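Local coordinates for protein arylmalonate decarboxylase (Bordetella bronchiseptica, PDB 3IP8) that catalyses the decarboxylation of 2-aryl-2-methylmalonates to 2-arylpropionates, releasing carbon dioxide, at residues A[121-126]-A[184-189]; A[126-131]-A[148-153]. All blocks are in the same frame, centred on the assembly; numbering follows the deposited sequence.

Interaction 1 (A[121-126]-A[184-189]). With B85 (benzylphosphonic acid), chain B.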
loop_
_atom_site.group_PDB
_atom_site.type_symbol
_atom_site.label_atom_id
_atom_site.label_comp_id
_atom_site.label_asym_id
_atom_site.label_seq_id
_atom_site.Cartn_x
_atom_site.Cartn_y
_atom_site.Cartn_z
ATOM N N ALA A 121 -1.450 -14.722 3.659
ATOM C CA ALA A 121 -1.182 -15.211 2.308
ATOM C C ALA A 121 -0.845 -14.004 1.448
ATOM O O ALA A 121 -1.504 -12.975 1.568
ATOM C CB ALA A 121 -2.407 -15.961 1.744
ATOM N N LEU A 122 0.145 -14.135 0.575
ATOM C CA LEU A 122 0.581 -12.999 -0.239
ATOM C C LEU A 122 0.061 -13.126 -1.663
ATOM O O LEU A 122 0.284 -14.145 -2.339
ATOM C CB LEU A 122 2.111 -12.893 -0.272
ATOM C CG LEU A 122 2.850 -12.907 1.065
ATOM C CD1 LEU A 122 4.315 -12.665 0.796
ATOM C CD2 LEU A 122 2.279 -11.876 2.042
ATOM N N ALA A 123 -0.594 -12.068 -2.129
ATOM C CA ALA A 123 -1.085 -11.991 -3.504
ATOM C C ALA A 123 -0.508 -10.700 -4.033
ATOM O O ALA A 123 -0.857 -9.633 -3.541
ATOM C CB ALA A 123 -2.587 -11.952 -3.524
ATOM N N THR A 124 0.421 -10.775 -4.976
ATOM C CA THR A 124 1.127 -9.546 -5.350
ATOM C C THR A 124 1.261 -9.363 -6.845
ATOM O O THR A 124 1.100 -10.300 -7.632
ATOM C CB THR A 124 2.571 -9.467 -4.789
ATOM O OG1 THR A 124 3.447 -10.188 -5.665
ATOM C CG2 THR A 124 2.677 -10.027 -3.356
ATOM N N ALA A 125 1.619 -8.142 -7.238
ATOM C CA ALA A 125 1.865 -7.889 -8.641
ATOM C C ALA A 125 3.299 -8.144 -9.049
ATOM O O ALA A 125 3.627 -7.908 -10.206
ATOM C CB ALA A 125 1.482 -6.437 -9.008
ATOM N N TYR A 126 4.142 -8.628 -8.133
ATOM C CA TYR A 126 5.594 -8.436 -8.284
ATOM C C TYR A 126 6.363 -9.626 -8.823
ATOM O O TYR A 126 5.863 -10.756 -8.815
ATOM C CB TYR A 126 6.248 -8.111 -6.943
ATOM C CG TYR A 126 5.589 -7.040 -6.109
ATOM C CD1 TYR A 126 5.314 -5.779 -6.640
ATOM C CD2 TYR A 126 5.339 -7.260 -4.765
ATOM C CE1 TYR A 126 4.729 -4.780 -5.834
ATOM C CE2 TYR A 126 4.757 -6.273 -3.965
ATOM C CZ TYR A 126 4.466 -5.044 -4.513
ATOM O OH TYR A 126 3.902 -4.060 -3.724
ATOM N N ILE A 184 -5.337 -12.034 3.735
ATOM C CA ILE A 184 -4.581 -11.951 2.496
ATOM C C ILE A 184 -4.046 -10.539 2.351
ATOM O O ILE A 184 -4.794 -9.574 2.545
ATOM C CB ILE A 184 -5.493 -12.248 1.269
ATOM C CG1 ILE A 184 -6.085 -13.664 1.366
ATOM C CG2 ILE A 184 -4.724 -12.054 -0.042
ATOM C CD1 ILE A 184 -7.338 -13.861 0.522
ATOM N N LEU A 185 -2.756 -10.405 2.050
ATOM C CA LEU A 185 -2.171 -9.107 1.674
ATOM C C LEU A 185 -2.116 -9.038 0.151
ATOM O O LEU A 185 -1.441 -9.852 -0.482
ATOM C CB LEU A 185 -0.762 -8.952 2.258
ATOM C CG LEU A 185 -0.038 -7.723 1.723
ATOM C CD1 LEU A 185 -0.733 -6.408 2.107
ATOM C CD2 LEU A 185 1.384 -7.712 2.248
ATOM N N LEU A 186 -2.897 -8.121 -0.438
ATOM C CA LEU A 186 -2.873 -7.891 -1.881
ATOM C C LEU A 186 -1.967 -6.684 -2.112
ATOM O O LEU A 186 -2.361 -5.531 -1.863
ATOM C CB LEU A 186 -4.298 -7.646 -2.374
ATOM C CG LEU A 186 -4.514 -7.270 -3.839
ATOM C CD1 LEU A 186 -3.828 -8.271 -4.771
ATOM C CD2 LEU A 186 -6.009 -7.201 -4.106
ATOM N N SER A 187 -0.727 -6.944 -2.510
ATOM C CA SER A 187 0.279 -5.907 -2.514
ATOM C C SER A 187 0.552 -5.404 -3.905
ATOM O O SER A 187 0.836 -6.189 -4.814
ATOM C CB SER A 187 1.582 -6.420 -1.894
ATOM O OG SER A 187 2.483 -5.337 -1.591
ATOM N N CYS A 188 0.487 -4.076 -4.003
ATOM C CA CYS A 188 0.873 -3.197 -5.114
ATOM C C CYS A 188 -0.126 -2.053 -5.196
ATOM O O CYS A 188 -1.313 -2.244 -5.491
ATOM C CB CYS A 188 1.046 -3.889 -6.465
ATOM S SG CYS A 188 1.423 -2.666 -7.744
ATOM N N GLY A 189 0.368 -0.873 -4.878
ATOM C CA GLY A 189 -0.477 0.292 -4.790
ATOM C C GLY A 189 -0.878 0.848 -6.137
ATOM O O GLY A 189 -1.629 1.808 -6.184
HETATM C C1 B85 B . 3.200 0.673 -8.640
HETATM C C2 B85 B . 2.494 1.706 -9.317
HETATM C C3 B85 B . 1.914 2.725 -8.597
HETATM C C4 B85 B . 1.988 2.748 -7.121
HETATM C C5 B85 B . 2.663 1.740 -6.456
HETATM C C6 B85 B . 3.270 0.691 -7.217
HETATM C C7 B85 B . 3.951 -0.521 -6.601
HETATM P P8 B85 B . 4.188 -0.569 -4.780
HETATM O O9 B85 B . 2.809 -0.545 -3.988
HETATM O O10 B85 B . 5.072 -1.848 -4.362
HETATM O O11 B85 B . 4.985 0.636 -4.417
#
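Ala123 and Leu185 lie at the heart of a parallel beta ladder: Ala123 N donates to Leu185 O at 2.9 Å, while Leu185 N reaches back to Ala121 O and Ser187 N to Ala123 O. A fourth bond, Ala125 N to Ser187 O (3.2 Å), carries the pairing one residue further, toward the ligand.

The small methyl of Ala123 touches both Ile184 CG2 and Leu186 CD1, each 4.1 Å from its CB, and on the other face Leu122 CD2 meets Leu185 CB.

Polar side chains gather at the C-terminal ends. Tyr126 OH and Ser187 OG share a hydrogen bond of 2.9 Å, the serine hydroxyl being swung anti to its backbone N (chi1 -166°). Tyr126 OH also makes a weak bond, 2.6 Å, to benzylphosphonate O10. Gly189 N donates to O9 in a nearly straight bond (165°); a CB here would crowd O9. Cys188 SG approaches benzylic C7 at 3.5 Å. As is common in alpha/beta folds, strand C-termini and the loops after them line the pocket.

Strands 119-124 and 183-187 are the central pair of a four-stranded parallel sheet, with helix 164-177 packed over Ala123 and Ile184 and helix 128-140 over Leu122 and Leu185.

Interaction 2 (A[126-131]-A[148-153]). With B85 (benzylphosphonic acid), chain B.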
loop_
_atom_site.group_PDB
_atom_site.type_symbol
_atom_site.label_atom_id
_atom_site.label_comp_id
_atom_site.label_asym_id
_atom_site.label_seq_id
_atom_site.Cartn_x
_atom_site.Cartn_y
_atom_site.Cartn_z
ATOM N N TYR A 126 4.142 -8.628 -8.133
ATOM C CA TYR A 126 5.594 -8.436 -8.284
ATOM C C TYR A 126 6.363 -9.626 -8.823
ATOM O O TYR A 126 5.863 -10.756 -8.815
ATOM C CB TYR A 126 6.248 -8.111 -6.943
ATOM C CG TYR A 126 5.589 -7.040 -6.109
ATOM C CD1 TYR A 126 5.314 -5.779 -6.640
ATOM C CD2 TYR A 126 5.339 -7.260 -4.765
ATOM C CE1 TYR A 126 4.729 -4.780 -5.834
ATOM C CE2 TYR A 126 4.757 -6.273 -3.965
ATOM C CZ TYR A 126 4.466 -5.044 -4.513
ATOM O OH TYR A 126 3.902 -4.060 -3.724
ATOM N N ILE A 127 7.615 -9.366 -9.202
ATOM C CA ILE A 127 8.566 -10.432 -9.487
ATOM C C ILE A 127 9.084 -11.005 -8.179
ATOM O O ILE A 127 8.920 -10.401 -7.114
ATOM C CB ILE A 127 9.753 -9.928 -10.348
ATOM C CG1 ILE A 127 10.477 -8.800 -9.638
ATOM C CG2 ILE A 127 9.235 -9.482 -11.710
ATOM C CD1 ILE A 127 11.803 -8.444 -10.280
ATOM N N ASP A 128 9.711 -12.171 -8.241
ATOM C CA ASP A 128 10.033 -12.864 -6.994
ATOM C C ASP A 128 11.089 -12.197 -6.111
ATOM O O ASP A 128 11.015 -12.312 -4.893
ATOM C CB ASP A 128 10.328 -14.352 -7.227
ATOM C CG ASP A 128 9.050 -15.164 -7.423
ATOM O OD1 ASP A 128 8.013 -14.819 -6.788
ATOM O OD2 ASP A 128 9.083 -16.134 -8.202
ATOM N N ASP A 129 12.035 -11.461 -6.684
ATOM C CA ASP A 129 12.998 -10.787 -5.814
ATOM C C ASP A 129 12.243 -9.859 -4.861
ATOM O O ASP A 129 12.549 -9.788 -3.662
ATOM C CB ASP A 129 14.046 -10.006 -6.601
ATOM C CG ASP A 129 15.060 -9.297 -5.686
ATOM O OD1 ASP A 129 15.205 -9.680 -4.496
ATOM O OD2 ASP A 129 15.721 -8.351 -6.159
ATOM N N VAL A 130 11.248 -9.158 -5.404
ATOM C CA VAL A 130 10.459 -8.226 -4.604
ATOM C C VAL A 130 9.569 -8.999 -3.619
ATOM O O VAL A 130 9.418 -8.589 -2.461
ATOM C CB VAL A 130 9.658 -7.231 -5.500
ATOM C CG1 VAL A 130 8.831 -6.294 -4.651
ATOM C CG2 VAL A 130 10.611 -6.421 -6.384
ATOM N N ASN A 131 8.999 -10.122 -4.041
ATOM C CA ASN A 131 8.195 -10.924 -3.114
ATOM C C ASN A 131 9.020 -11.442 -1.943
ATOM O O ASN A 131 8.542 -11.494 -0.808
ATOM C CB ASN A 131 7.508 -12.107 -3.833
ATOM C CG ASN A 131 6.529 -11.638 -4.887
ATOM O OD1 ASN A 131 5.849 -10.637 -4.689
ATOM N ND2 ASN A 131 6.487 -12.335 -6.032
ATOM N N CYS A 148 2.454 -17.565 -1.512
ATOM C CA CYS A 148 2.521 -16.406 -2.370
ATOM C C CYS A 148 2.156 -16.812 -3.764
ATOM O O CYS A 148 2.625 -17.846 -4.279
ATOM C CB CYS A 148 3.955 -15.865 -2.353
ATOM S SG CYS A 148 4.303 -14.410 -3.372
ATOM N N ARG A 149 1.295 -16.004 -4.363
ATOM C CA ARG A 149 1.074 -16.057 -5.799
ATOM C C ARG A 149 1.240 -14.635 -6.324
ATOM O O ARG A 149 0.915 -13.670 -5.638
ATOM C CB ARG A 149 -0.320 -16.601 -6.121
ATOM C CG ARG A 149 -0.528 -18.049 -5.672
ATOM C CD ARG A 149 0.325 -19.015 -6.508
ATOM N NE ARG A 149 0.058 -20.431 -6.185
ATOM C CZ ARG A 149 0.666 -21.130 -5.228
ATOM N NH1 ARG A 149 1.579 -20.572 -4.448
ATOM N NH2 ARG A 149 0.343 -22.405 -5.036
ATOM N N SER A 150 1.787 -14.508 -7.518
ATOM C CA SER A 150 2.121 -13.186 -8.025
ATOM C C SER A 150 2.032 -13.060 -9.532
ATOM O O SER A 150 2.046 -14.060 -10.269
ATOM C CB SER A 150 3.515 -12.772 -7.565
ATOM O OG SER A 150 4.508 -13.609 -8.145
ATOM N N LEU A 151 1.977 -11.812 -9.984
ATOM C CA LEU A 151 1.814 -11.520 -11.411
ATOM C C LEU A 151 3.120 -11.295 -12.166
ATOM O O LEU A 151 3.136 -11.385 -13.404
ATOM C CB LEU A 151 0.896 -10.299 -11.624
ATOM C CG LEU A 151 -0.511 -10.430 -11.032
ATOM C CD1 LEU A 151 -1.310 -9.120 -11.186
ATOM C CD2 LEU A 151 -1.271 -11.648 -11.611
ATOM N N GLY A 152 4.201 -11.006 -11.447
ATOM C CA GLY A 152 5.502 -10.819 -12.071
ATOM C C GLY A 152 5.637 -9.615 -12.994
ATOM O O GLY A 152 6.295 -9.688 -14.029
ATOM N N ILE A 153 4.984 -8.519 -12.634
ATOM C CA ILE A 153 4.944 -7.311 -13.461
ATOM C C ILE A 153 5.980 -6.315 -12.951
ATOM O O ILE A 153 6.045 -6.053 -11.745
ATOM C CB ILE A 153 3.532 -6.658 -13.409
ATOM C CG1 ILE A 153 2.489 -7.580 -14.046
ATOM C CG2 ILE A 153 3.521 -5.281 -14.108
ATOM C CD1 ILE A 153 1.049 -7.187 -13.716
HETATM C C1 B85 B . 3.200 0.673 -8.640
HETATM C C2 B85 B . 2.494 1.706 -9.317
HETATM C C3 B85 B . 1.914 2.725 -8.597
HETATM C C4 B85 B . 1.988 2.748 -7.121
HETATM C C5 B85 B . 2.663 1.740 -6.456
HETATM C C6 B85 B . 3.270 0.691 -7.217
HETATM C C7 B85 B . 3.951 -0.521 -6.601
HETATM P P8 B85 B . 4.188 -0.569 -4.780
HETATM O O9 B85 B . 2.809 -0.545 -3.988
HETATM O O10 B85 B . 5.072 -1.848 -4.362
HETATM O O11 B85 B . 4.985 0.636 -4.417
HETATM O O HOH W 1 7.847 -6.472 -9.630
HETATM O O HOH W 2 5.157 -15.664 -6.522
#
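Asn131 lays its side-chain amide against Cys148 and Ser150, its CG 3.9 Å from Cys148 SG and its ND2 3.4 Å from Ser150 CB. With CG anti to the carbonyl carbon (chi1 -63°), the amide lies where several partners hold it. Its ND2 donates to Asp128 OD1 at 3.0 Å, with the acceptor in the amide plane, and also to Tyr126 O, which it meets from above the carbonyl plane; its OD1 is hydrogen-bonded to Thr124 OG1. Asparagine, offering both donor and acceptor, fits this junction and fixes the first turn of the helix against the loop before it.

Tyr126 O is further approached by Gly152 N in a weak bond of 3.1 Å. The backbone of Gly152 has positive phi (66°), a conformation glycine adopts easily, and Ile127 CG2 packs beside its carbonyl. Ile127 occupies the N-cap position, its carbonyl accepting from Asn131 N.

Two waters bridge the segments. One accepts from Ile127 N and donates to Ile153 O; the other donates to Asp128 OD1 and hydrogen-bonds Ser150 OG.

Within the beta-alpha-beta unit, the contact joins the start of helix 128-140 to strand 144-150, an outermost strand, within this chain, of the sheet that also holds strand 119-124. Helix 164-177 touches Leu151.

From the N terminus, the chain runs up strand 119-124, turns through Tyr126, returns through helix 128-140 and runs on along strand 144-150, parallel to the first strand, where interaction 2 closes the smaller loop of this beta-alpha-beta unit. It continues through helix 164-177 to strand 183-187, which pairs with the first strand in interaction 1 and closes a wider loop enclosing the smaller one. Strand 119-124 lies between strands 144-150 and 183-187 in the sheet. Tyr126 belongs to both contacts, which also meet directly: Ala125 O lies 2.8 Å from Ile153 N, a probable hydrogen bond. Together they tie sheet, helix start and ligand pocket.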